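Local atomic coordinates of mucin-like protocadherin (Homo sapiens, PDB entry 6OAE), a protein that probably links adjacent microvilli of epithelial cells through calcium-dependent heterophilic adhesion with CDHR2, the present piece being its first two extracellular cadherin repeats. Residues P98-K103 with L179-T184; E69-C74 with V81-V86; I12-E17 with S89-N94; I107-D112 with L199-V204. All blocks are in the same frame, centred on the assembly; numbering follows the deposited sequence. Where two conformers were deposited one is given.

Contact 1 (P98-K103 with L179-T184). With CA (calcium ion), chain E.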
# COMPACT_ATOMS: atom_id res chain seq x y z
N PRO A 98 -5.09 4.57 -4.46
CA PRO A 98 -5.07 3.76 -5.68
C PRO A 98 -5.07 4.74 -6.86
O PRO A 98 -5.60 5.83 -6.75
CB PRO A 98 -6.34 2.90 -5.59
CG PRO A 98 -7.27 3.71 -4.70
CD PRO A 98 -6.36 4.47 -3.75
N GLU A 99 -4.44 4.32 -7.95
CA GLU A 99 -4.32 5.13 -9.17
C GLU A 99 -4.65 4.25 -10.37
O GLU A 99 -4.10 3.14 -10.44
CB GLU A 99 -2.91 5.68 -9.30
CG GLU A 99 -2.57 6.72 -8.26
CD GLU A 99 -1.09 7.07 -8.19
OE1 GLU A 99 -0.38 6.78 -9.16
OE2 GLU A 99 -0.68 7.62 -7.15
N PHE A 100 -5.52 4.73 -11.24
CA PHE A 100 -5.77 4.11 -12.56
C PHE A 100 -4.66 4.58 -13.49
O PHE A 100 -4.23 5.72 -13.35
CB PHE A 100 -7.11 4.54 -13.14
CG PHE A 100 -8.32 3.96 -12.46
CD1 PHE A 100 -8.61 2.60 -12.57
CD2 PHE A 100 -9.19 4.78 -11.74
CE1 PHE A 100 -9.74 2.07 -11.97
CE2 PHE A 100 -10.32 4.24 -11.14
CZ PHE A 100 -10.59 2.90 -11.26
N PRO A 101 -4.16 3.73 -14.41
CA PRO A 101 -3.23 4.20 -15.46
C PRO A 101 -3.88 4.96 -16.64
O PRO A 101 -3.20 5.19 -17.63
CB PRO A 101 -2.58 2.87 -15.88
CG PRO A 101 -3.70 1.85 -15.73
CD PRO A 101 -4.39 2.27 -14.45
N PHE A 102 -5.16 5.35 -16.53
CA PHE A 102 -5.91 6.16 -17.53
C PHE A 102 -6.90 7.07 -16.81
O PHE A 102 -7.28 6.75 -15.63
CB PHE A 102 -6.65 5.24 -18.51
CG PHE A 102 -7.65 4.32 -17.83
CD1 PHE A 102 -7.23 3.14 -17.24
CD2 PHE A 102 -8.99 4.66 -17.77
CE1 PHE A 102 -8.14 2.31 -16.60
CE2 PHE A 102 -9.89 3.82 -17.14
CZ PHE A 102 -9.47 2.65 -16.56
N LYS A 103 -7.33 8.14 -17.48
CA LYS A 103 -8.35 9.10 -16.98
C LYS A 103 -9.70 8.80 -17.64
O LYS A 103 -10.69 8.59 -16.93
CB LYS A 103 -7.95 10.54 -17.27
CG LYS A 103 -6.64 11.00 -16.66
CD LYS A 103 -6.14 12.33 -17.26
CE LYS A 103 -4.75 12.69 -16.80
NZ LYS A 103 -4.74 12.97 -15.35
N LEU A 179 -15.92 4.72 -13.48
CA LEU A 179 -15.29 3.60 -12.76
C LEU A 179 -14.62 4.19 -11.52
O LEU A 179 -13.74 5.05 -11.69
CB LEU A 179 -14.28 2.92 -13.67
CG LEU A 179 -13.60 1.69 -13.08
CD1 LEU A 179 -14.59 0.59 -12.73
CD2 LEU A 179 -12.56 1.18 -14.04
N LEU A 180 -15.05 3.77 -10.34
CA LEU A 180 -14.47 4.21 -9.05
C LEU A 180 -13.66 3.08 -8.47
O LEU A 180 -14.06 1.92 -8.61
CB LEU A 180 -15.57 4.58 -8.05
CG LEU A 180 -16.67 5.50 -8.58
CD1 LEU A 180 -17.67 5.79 -7.47
CD2 LEU A 180 -16.08 6.79 -9.12
N VAL A 181 -12.57 3.40 -7.79
CA VAL A 181 -11.84 2.38 -7.00
C VAL A 181 -11.58 3.00 -5.64
O VAL A 181 -11.29 4.21 -5.60
CB VAL A 181 -10.56 1.91 -7.71
CG1 VAL A 181 -9.53 3.03 -7.89
CG2 VAL A 181 -9.95 0.72 -6.98
N ARG A 182 -11.70 2.21 -4.58
CA ARG A 182 -11.29 2.63 -3.22
C ARG A 182 -10.43 1.51 -2.64
O ARG A 182 -10.55 0.35 -3.12
CB ARG A 182 -12.51 3.01 -2.35
CG ARG A 182 -13.47 1.86 -2.10
CD ARG A 182 -14.56 2.12 -1.06
NE ARG A 182 -15.29 0.87 -0.86
CZ ARG A 182 -16.32 0.43 -1.60
NH1 ARG A 182 -16.81 1.14 -2.61
NH2 ARG A 182 -16.89 -0.72 -1.30
N ASP A 183 -9.62 1.84 -1.63
CA ASP A 183 -8.67 0.87 -1.01
C ASP A 183 -9.20 0.37 0.34
O ASP A 183 -8.41 -0.15 1.10
CB ASP A 183 -7.28 1.50 -0.90
CG ASP A 183 -7.22 2.81 -0.13
OD1 ASP A 183 -8.26 3.24 0.45
OD2 ASP A 183 -6.12 3.40 -0.15
N THR A 184 -10.50 0.53 0.61
CA THR A 184 -11.17 0.05 1.84
C THR A 184 -12.50 -0.60 1.46
O THR A 184 -13.16 -0.17 0.51
CB THR A 184 -11.38 1.18 2.85
OG1 THR A 184 -12.25 2.17 2.28
CG2 THR A 184 -10.06 1.78 3.28
CA CA E . -3.95 2.58 -0.01
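Two rings and a proline, hung on the irregular segment 98-103, press against the side chains that alternate along one face of strand 179-182. The ring of Phe-100 is the main bump. With CG anti to the carbonyl carbon (chi1 -72°), it reaches over the strand and settles its tip in the hollow between Leu-179 and Val-181. There CZ meets CG1 of Val-181 tip to tip at 3.5 Å, while CE1 of Phe-100 lies 3.6 Å from CD2 of Leu-179, whose side chain crosses the ring obliquely. Val-181 holds CG1 in the crowded position between its backbone N and carbonyl carbon, and so offers one methyl to two neighbours. Its second neighbour is Pro-98, whose CB slides past that CG1 at 3.9 Å. Behind Phe-100, the Phe-102 ring carries CB of Phe-100 over one face and turns its edge to Leu-179, with Phe-102 CZ 4.2 Å from Leu-179 CD2. No hydrogen bond joins the segments, so the fit rests on shape, which suits rigid rings and branched aliphatic chains. At the calcium end, Pro-98 CD lies 3.8 Å from Asp-183 OD2, and that oxygen binds the ion at 2.3 Å and also accepts from His-193. Asn-94, Asn-96, Asp-129, Asp-131 and Asp-134 complete the site, one of the calcium sites typical of the linker between cadherin repeats.

Contact 2 (E69-C74 with V81-V86)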
# COMPACT_ATOMS: atom_id res chain seq x y z
N GLU A 69 17.15 -2.64 12.02
CA GLU A 69 17.99 -3.39 12.97
C GLU A 69 19.10 -2.48 13.49
O GLU A 69 19.73 -1.80 12.69
CB GLU A 69 18.52 -4.64 12.27
CG GLU A 69 19.61 -5.37 13.03
CD GLU A 69 19.86 -6.79 12.54
OE1 GLU A 69 20.15 -7.66 13.39
OE2 GLU A 69 19.77 -7.02 11.32
N ALA A 70 19.32 -2.48 14.79
CA ALA A 70 20.45 -1.80 15.45
C ALA A 70 21.32 -2.89 16.05
O ALA A 70 20.78 -3.74 16.80
CB ALA A 70 19.97 -0.85 16.50
N GLN A 71 22.61 -2.86 15.72
CA GLN A 71 23.64 -3.75 16.35
C GLN A 71 24.33 -2.91 17.40
O GLN A 71 24.98 -1.92 17.01
CB GLN A 71 24.59 -4.30 15.28
CG GLN A 71 25.70 -5.16 15.86
CD GLN A 71 26.71 -5.57 14.82
OE1 GLN A 71 27.05 -4.81 13.92
NE2 GLN A 71 27.19 -6.80 14.93
N LEU A 72 24.18 -3.25 18.67
CA LEU A 72 24.80 -2.52 19.79
C LEU A 72 26.07 -3.29 20.13
O LEU A 72 25.94 -4.46 20.52
CB LEU A 72 23.88 -2.45 21.00
CG LEU A 72 22.43 -2.02 20.74
CD1 LEU A 72 21.77 -1.61 22.03
CD2 LEU A 72 22.35 -0.92 19.71
N LEU A 73 27.22 -2.64 19.96
CA LEU A 73 28.56 -3.21 20.24
C LEU A 73 29.00 -2.66 21.59
O LEU A 73 29.14 -1.43 21.70
CB LEU A 73 29.55 -2.80 19.14
CG LEU A 73 29.26 -3.29 17.73
CD1 LEU A 73 30.37 -2.87 16.78
CD2 LEU A 73 29.07 -4.80 17.67
N CYS A 74 29.20 -3.53 22.57
CA CYS A 74 29.62 -3.14 23.94
C CYS A 74 31.10 -3.45 24.12
O CYS A 74 31.43 -4.62 24.36
CB CYS A 74 28.74 -3.82 24.97
SG CYS A 74 27.13 -3.01 25.05
N VAL A 81 33.20 -6.85 24.08
CA VAL A 81 32.79 -7.69 25.24
C VAL A 81 31.54 -8.48 24.83
O VAL A 81 31.60 -9.71 24.82
CB VAL A 81 32.53 -6.86 26.52
CG1 VAL A 81 32.10 -7.73 27.70
CG2 VAL A 81 33.73 -6.01 26.90
N THR A 82 30.45 -7.78 24.49
CA THR A 82 29.17 -8.41 24.05
C THR A 82 28.54 -7.57 22.94
O THR A 82 29.04 -6.46 22.64
CB THR A 82 28.16 -8.58 25.20
OG1 THR A 82 28.05 -7.34 25.89
CG2 THR A 82 28.55 -9.68 26.17
N GLN A 83 27.49 -8.11 22.33
CA GLN A 83 26.66 -7.36 21.36
C GLN A 83 25.20 -7.72 21.56
O GLN A 83 24.89 -8.88 21.94
CB GLN A 83 27.13 -7.60 19.93
CG GLN A 83 26.76 -8.95 19.36
CD GLN A 83 27.18 -9.02 17.93
OE1 GLN A 83 26.40 -8.76 17.02
NE2 GLN A 83 28.44 -9.35 17.71
N LEU A 84 24.34 -6.73 21.33
CA LEU A 84 22.87 -6.80 21.49
C LEU A 84 22.25 -6.47 20.13
O LEU A 84 22.90 -5.76 19.36
CB LEU A 84 22.45 -5.78 22.55
CG LEU A 84 22.49 -6.20 24.02
CD1 LEU A 84 23.60 -7.15 24.36
CD2 LEU A 84 22.58 -4.97 24.92
N ARG A 85 21.07 -6.99 19.83
CA ARG A 85 20.27 -6.56 18.66
C ARG A 85 19.00 -5.89 19.16
O ARG A 85 18.41 -6.35 20.17
CB ARG A 85 19.91 -7.72 17.72
CG ARG A 85 21.12 -8.51 17.22
CD ARG A 85 22.22 -7.64 16.63
NE ARG A 85 23.39 -8.48 16.38
CZ ARG A 85 23.53 -9.26 15.32
NH1 ARG A 85 22.58 -9.29 14.39
NH2 ARG A 85 24.61 -10.00 15.18
N VAL A 86 18.60 -4.84 18.47
CA VAL A 86 17.27 -4.20 18.64
C VAL A 86 16.60 -4.18 17.28
O VAL A 86 17.26 -3.75 16.29
CB VAL A 86 17.35 -2.79 19.22
CG1 VAL A 86 15.97 -2.12 19.19
CG2 VAL A 86 17.94 -2.81 20.62
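Strands 67-76 and 79-91 form a beta hairpin in the first cadherin repeat, and residues 69-74 and 81-86 are paired antiparallel within it. Hydrogen-bonded pairs Ala-70 with Val-86 and Leu-72 with Leu-84 alternate with the non-hydrogen-bonded pairs Gln-71 with Arg-85 and Leu-73 with Gln-83. Near the turn the regular pairing is interrupted by a classic beta bulge: Val-81 and Thr-82 both face Cys-74, whose O accepts from Val-81 N at 2.9 Å and weakly from Thr-82 N.

The two faces differ in character. On one, CB of Leu-72 meets CB of Leu-84 at 3.9 Å, and Ala-70 lies beside Val-86; small and branched apolar residues suit this side, where Leu-54 touches both Ala-70 and Val-86. Cys-74 shares it and is tied to Cys-6 by a disulfide. On the other face a polar chain runs across the strands. Arg-85, bent at chi2 (-51°), brings its guanidinium alongside the strand, where NH1 donates to Glu-69 OE1 at 3.1 Å in a salt bridge that meets the carboxylate from above its plane. Gln-83 OE1 takes three donors: Arg-85 NE and Arg-85 NH2, the latter at 2.9 Å, grip it side-on, and Gln-71 NE2 reaches it at 3.0 Å in a nearly straight bond of 172°. Replacing Arg-85 by an alanine would probably loosen both Glu-69 and Gln-83, since the salt bridge and the side-on grip would go together. Further out, Gln-71 is steadied by Leu-41, whose backbone N donates to Gln-71 OE1 and so helps to set the amide's rotation.

Contact 3 (I12-E17 with S89-N94). With CA (calcium ion), chain C; CA (calcium ion), chain D; CA (calcium ion), chain E.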
# COMPACT_ATOMS: atom_id res chain seq x y z
N ILE A 12 12.47 -5.35 21.01
CA ILE A 12 11.54 -5.40 19.84
C ILE A 12 10.55 -4.25 20.02
O ILE A 12 9.83 -4.22 21.05
CB ILE A 12 10.82 -6.75 19.69
CG1 ILE A 12 11.83 -7.90 19.50
CG2 ILE A 12 9.80 -6.73 18.57
CD1 ILE A 12 11.22 -9.26 19.54
N PHE A 13 10.51 -3.36 19.04
CA PHE A 13 9.63 -2.16 19.03
C PHE A 13 8.76 -2.23 17.80
O PHE A 13 9.24 -2.67 16.74
CB PHE A 13 10.48 -0.89 19.07
CG PHE A 13 11.36 -0.83 20.29
CD1 PHE A 13 12.59 -1.47 20.31
CD2 PHE A 13 10.92 -0.18 21.44
CE1 PHE A 13 13.37 -1.44 21.45
CE2 PHE A 13 11.71 -0.15 22.58
CZ PHE A 13 12.93 -0.79 22.59
N GLU A 14 7.51 -1.79 17.94
CA GLU A 14 6.58 -1.64 16.82
C GLU A 14 6.37 -0.15 16.65
O GLU A 14 6.06 0.48 17.65
CB GLU A 14 5.29 -2.39 17.08
CG GLU A 14 5.41 -3.86 16.77
CD GLU A 14 4.07 -4.57 16.74
OE1 GLU A 14 3.07 -3.95 17.16
OE2 GLU A 14 4.05 -5.71 16.27
N VAL A 15 6.59 0.37 15.44
CA VAL A 15 6.44 1.81 15.12
C VAL A 15 5.60 1.91 13.85
O VAL A 15 5.98 1.32 12.87
CB VAL A 15 7.80 2.52 14.96
CG1 VAL A 15 7.64 3.99 14.64
CG2 VAL A 15 8.68 2.35 16.21
N GLU A 16 4.49 2.63 13.90
CA GLU A 16 3.66 2.88 12.70
C GLU A 16 4.48 3.75 11.75
O GLU A 16 5.11 4.71 12.21
CB GLU A 16 2.36 3.61 13.02
CG GLU A 16 1.47 2.82 13.93
CD GLU A 16 -0.01 3.13 13.79
OE1 GLU A 16 -0.37 4.23 13.30
OE2 GLU A 16 -0.79 2.27 14.18
N GLU A 17 4.47 3.41 10.47
CA GLU A 17 5.20 4.23 9.47
C GLU A 17 4.66 5.65 9.54
O GLU A 17 3.50 5.84 9.97
CB GLU A 17 5.09 3.65 8.07
CG GLU A 17 3.67 3.53 7.56
CD GLU A 17 3.61 3.30 6.06
OE1 GLU A 17 2.61 2.73 5.60
OE2 GLU A 17 4.56 3.69 5.38
N SER A 89 10.08 -3.11 14.16
CA SER A 89 9.09 -3.63 13.21
C SER A 89 8.21 -2.45 12.80
O SER A 89 7.50 -1.92 13.66
CB SER A 89 8.33 -4.75 13.81
OG SER A 89 7.32 -5.16 12.92
N VAL A 90 8.25 -2.06 11.53
CA VAL A 90 7.45 -0.92 11.00
C VAL A 90 6.08 -1.45 10.58
O VAL A 90 6.02 -2.44 9.83
CB VAL A 90 8.17 -0.23 9.83
CG1 VAL A 90 7.35 0.95 9.32
CG2 VAL A 90 9.57 0.21 10.21
N LEU A 91 5.01 -0.79 11.03
CA LEU A 91 3.62 -1.21 10.77
C LEU A 91 3.09 -0.41 9.58
O LEU A 91 3.27 0.84 9.54
CB LEU A 91 2.74 -0.98 11.99
CG LEU A 91 3.18 -1.67 13.28
CD1 LEU A 91 2.18 -1.40 14.39
CD2 LEU A 91 3.38 -3.17 13.07
N ASP A 92 2.44 -1.11 8.66
CA ASP A 92 1.86 -0.49 7.45
C ASP A 92 0.67 0.39 7.86
O ASP A 92 -0.14 -0.01 8.75
CB ASP A 92 1.46 -1.54 6.41
CG ASP A 92 0.89 -0.90 5.16
OD1 ASP A 92 1.45 0.17 4.72
OD2 ASP A 92 -0.13 -1.43 4.65
N VAL A 93 0.59 1.55 7.23
CA VAL A 93 -0.53 2.52 7.30
C VAL A 93 -1.09 2.63 5.88
O VAL A 93 -0.31 2.48 4.90
CB VAL A 93 -0.03 3.86 7.86
CG1 VAL A 93 -1.01 5.01 7.63
CG2 VAL A 93 0.32 3.74 9.35
N ASN A 94 -2.39 2.87 5.75
CA ASN A 94 -3.02 3.15 4.44
C ASN A 94 -2.65 4.59 4.08
O ASN A 94 -3.44 5.51 4.36
CB ASN A 94 -4.54 2.88 4.48
CG ASN A 94 -5.20 3.15 3.15
OD1 ASN A 94 -4.50 3.35 2.16
ND2 ASN A 94 -6.53 3.17 3.11
CA CA C . 1.61 2.08 3.58
CA CA D . 4.60 4.76 3.27
CA CA E . -3.95 2.58 -0.01
O HOH W 1 5.59 -6.56 14.49
O HOH W 2 5.72 6.77 3.97
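The first cadherin repeat ends here in a parallel strand pair, 12-16 beside 89-91, that runs straight into the calcium sites of the linker. Its ladder passes from Ser-89 N to Phe-13 O, from Val-15 N to Ser-89 O and from Leu-91 N to Val-15 O, and closes with Glu-17 N on Leu-91 O at 3.0 Å. On the face of Glu-14 and Glu-16, Leu-91 crosses Glu-14 obliquely, its CD1 3.9 Å from Glu-14 OE1 and its CD2 4.0 Å from Glu-14 CD. An alanine here would remove the two methyls that lie against the Glu-14 carboxylate, and would probably leave that end of Glu-14 less well held. A water joins Glu-14 OE2 to Ser-89 OG.

Glu-17 carries the charged end. With CG between its backbone N and carbonyl carbon (chi1 59°), the extended chain reaches across to the loop that follows strand 89-91, and OE1 accepts from Val-93 N at 2.9 Å through its anti lone pair. That oxygen also binds one calcium at 2.4 Å, together with Asp-92 OD1 and Val-93 O; OE2 binds a second. The cations probably offset the repulsion among these crowded oxygens. Asn-94 OD1 reaches the third calcium. Glu-63, Asp-95 and Asp-131 share in the first site, as is typical of the three-calcium linker between cadherin repeats.

Contact 4 (I107-D112 with L199-V204)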
# COMPACT_ATOMS: atom_id res chain seq x y z
N ILE A 107 -13.56 1.84 -25.56
CA ILE A 107 -13.48 0.43 -26.04
C ILE A 107 -14.57 0.27 -27.11
O ILE A 107 -15.72 0.64 -26.82
CB ILE A 107 -13.67 -0.59 -24.90
CG1 ILE A 107 -12.53 -0.54 -23.87
CG2 ILE A 107 -13.82 -2.00 -25.50
CD1 ILE A 107 -12.57 0.64 -22.91
N ARG A 108 -14.23 -0.28 -28.26
CA ARG A 108 -15.22 -0.61 -29.31
C ARG A 108 -15.67 -2.06 -29.12
O ARG A 108 -14.80 -2.94 -28.88
CB ARG A 108 -14.65 -0.21 -30.67
CG ARG A 108 -14.71 1.31 -30.83
CD ARG A 108 -13.83 1.90 -31.87
NE ARG A 108 -12.44 1.58 -31.67
CZ ARG A 108 -11.64 2.09 -30.73
NH1 ARG A 108 -12.07 2.98 -29.84
NH2 ARG A 108 -10.37 1.71 -30.70
N VAL A 109 -16.97 -2.31 -29.19
CA VAL A 109 -17.58 -3.64 -28.95
C VAL A 109 -18.51 -3.95 -30.11
O VAL A 109 -19.41 -3.12 -30.39
CB VAL A 109 -18.35 -3.69 -27.61
CG1 VAL A 109 -18.52 -5.12 -27.14
CG2 VAL A 109 -17.69 -2.86 -26.53
N GLU A 110 -18.34 -5.10 -30.74
CA GLU A 110 -19.22 -5.50 -31.87
C GLU A 110 -20.64 -5.70 -31.34
O GLU A 110 -20.81 -6.25 -30.25
CB GLU A 110 -18.67 -6.73 -32.57
CG GLU A 110 -17.47 -6.40 -33.41
CD GLU A 110 -16.98 -7.60 -34.20
OE1 GLU A 110 -17.81 -8.21 -34.91
OE2 GLU A 110 -15.79 -7.92 -34.09
N GLU A 111 -21.62 -5.23 -32.10
CA GLU A 111 -23.05 -5.36 -31.73
C GLU A 111 -23.42 -6.83 -31.45
O GLU A 111 -24.30 -7.05 -30.60
CB GLU A 111 -23.91 -4.80 -32.86
CG GLU A 111 -25.38 -4.80 -32.55
CD GLU A 111 -26.20 -4.38 -33.75
OE1 GLU A 111 -26.86 -3.37 -33.67
OE2 GLU A 111 -26.15 -5.10 -34.77
N ASP A 112 -22.80 -7.80 -32.11
CA ASP A 112 -23.21 -9.23 -32.01
C ASP A 112 -22.36 -9.99 -30.97
O ASP A 112 -22.39 -11.25 -30.98
CB ASP A 112 -23.18 -9.90 -33.39
CG ASP A 112 -21.80 -9.96 -34.03
OD1 ASP A 112 -20.91 -9.23 -33.57
OD2 ASP A 112 -21.63 -10.74 -34.97
N LEU A 199 -15.12 5.31 -18.62
CA LEU A 199 -15.10 4.22 -19.62
C LEU A 199 -16.16 4.57 -20.65
O LEU A 199 -17.30 4.82 -20.26
CB LEU A 199 -15.45 2.86 -19.01
CG LEU A 199 -14.47 2.30 -17.99
CD1 LEU A 199 -15.01 0.99 -17.45
CD2 LEU A 199 -13.11 2.11 -18.63
N VAL A 200 -15.77 4.55 -21.91
CA VAL A 200 -16.69 4.80 -23.05
C VAL A 200 -16.77 3.49 -23.84
O VAL A 200 -15.72 3.05 -24.36
CB VAL A 200 -16.20 5.98 -23.89
CG1 VAL A 200 -17.07 6.18 -25.11
CG2 VAL A 200 -16.13 7.26 -23.06
N LEU A 201 -17.96 2.90 -23.91
CA LEU A 201 -18.24 1.69 -24.71
C LEU A 201 -18.95 2.15 -25.98
O LEU A 201 -20.08 2.73 -25.86
CB LEU A 201 -19.12 0.74 -23.89
CG LEU A 201 -18.41 -0.09 -22.80
CD1 LEU A 201 -17.56 -1.16 -23.42
CD2 LEU A 201 -17.56 0.76 -21.88
N ASN A 202 -18.30 1.94 -27.13
CA ASN A 202 -18.81 2.34 -28.46
C ASN A 202 -19.20 1.07 -29.23
O ASN A 202 -18.29 0.25 -29.51
CB ASN A 202 -17.80 3.19 -29.22
CG ASN A 202 -18.38 3.78 -30.48
OD1 ASN A 202 -19.54 4.20 -30.48
ND2 ASN A 202 -17.59 3.82 -31.54
N VAL A 203 -20.48 0.92 -29.54
CA VAL A 203 -21.01 -0.27 -30.24
C VAL A 203 -20.69 -0.08 -31.72
O VAL A 203 -20.99 0.99 -32.23
CB VAL A 203 -22.52 -0.47 -30.01
CG1 VAL A 203 -23.06 -1.68 -30.75
CG2 VAL A 203 -22.85 -0.57 -28.54
N VAL A 204 -20.08 -1.07 -32.35
CA VAL A 204 -19.80 -1.01 -33.81
C VAL A 204 -20.86 -1.87 -34.46
O VAL A 204 -21.23 -2.92 -33.94
CB VAL A 204 -18.34 -1.38 -34.16
CG1 VAL A 204 -17.37 -0.45 -33.46
CG2 VAL A 204 -18.00 -2.81 -33.86
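In the second cadherin repeat, edge strand 104-110 runs parallel to strand 194-204, the first and last strands of a mixed sheet whose order is 1-4-3-2. Their segment axes come within 4.5 Å and diverge by 35°, as in a twisted sheet, and side chains alternate between its two faces.

On the face of Ile-107, Val-109, Leu-201 and Val-203, the side chains of Val-109 and Leu-201 cross obliquely. Leu-201, with CG anti to the carbonyl carbon (chi1 -78°), tips its CD1 across to the other strand and meets Val-109 CG2 at 3.5 Å. The same methyl lies 4.2 Å from Ile-107 CB, so one leucine branch serves two beta-branched neighbours. Ile-120 and Val-119 lie against Ile-107 and Val-109 respectively, an apolar setting that suits such residues.

The other face is more polar at its ends but aliphatic at its stems. Val-204 straddles its neighbours: CG1 rests 3.9 Å from Arg-108 CB, while CG2 approaches Glu-110 CG at 3.7 Å, the Val-204 and Glu-110 side chains crossing obliquely. Arg-108 is bent at chi3, and its end leads away from the partner strand, leaving CB and CG to do the touching.

Beyond the strand's end, Glu-111 sets its CB against CG1 of Val-203 while its OE1 accepts from Phe-169 N. Backbone bonds hold this register, beginning with Ile-107 N to Val-200 O nearly along the C=O axis. They end with Glu-111 N donating to Val-204 O at 3.0 Å, again almost in line with the carbonyl.

How the contacts relate
The four contacts follow an elongated two-repeat chain with calcium at its waist. Contacts 2 and 3 share strand 79-91 in the first repeat, where Val-86 CG1 packs on Phe-13 CE1 at 3.5 Å; contact 2 is nested in the loop that contact 3 closes. Contacts 3 and 1 meet across the linker: both bind the same calcium, and Asp-183 OD1 probably hydrogen-bonds Asn-94 ND2 at 3.2 Å. In the second repeat, contact 1 hands over to contact 4 through Phe-102 CE2 on Leu-199 CD2 at 3.9 Å. Contacts 3 and 4 are equivalent parallel pairings, one in each repeat, with centres about 47 Å apart; contacts 2 and 4 stand furthest apart, at about 65 Å between centres.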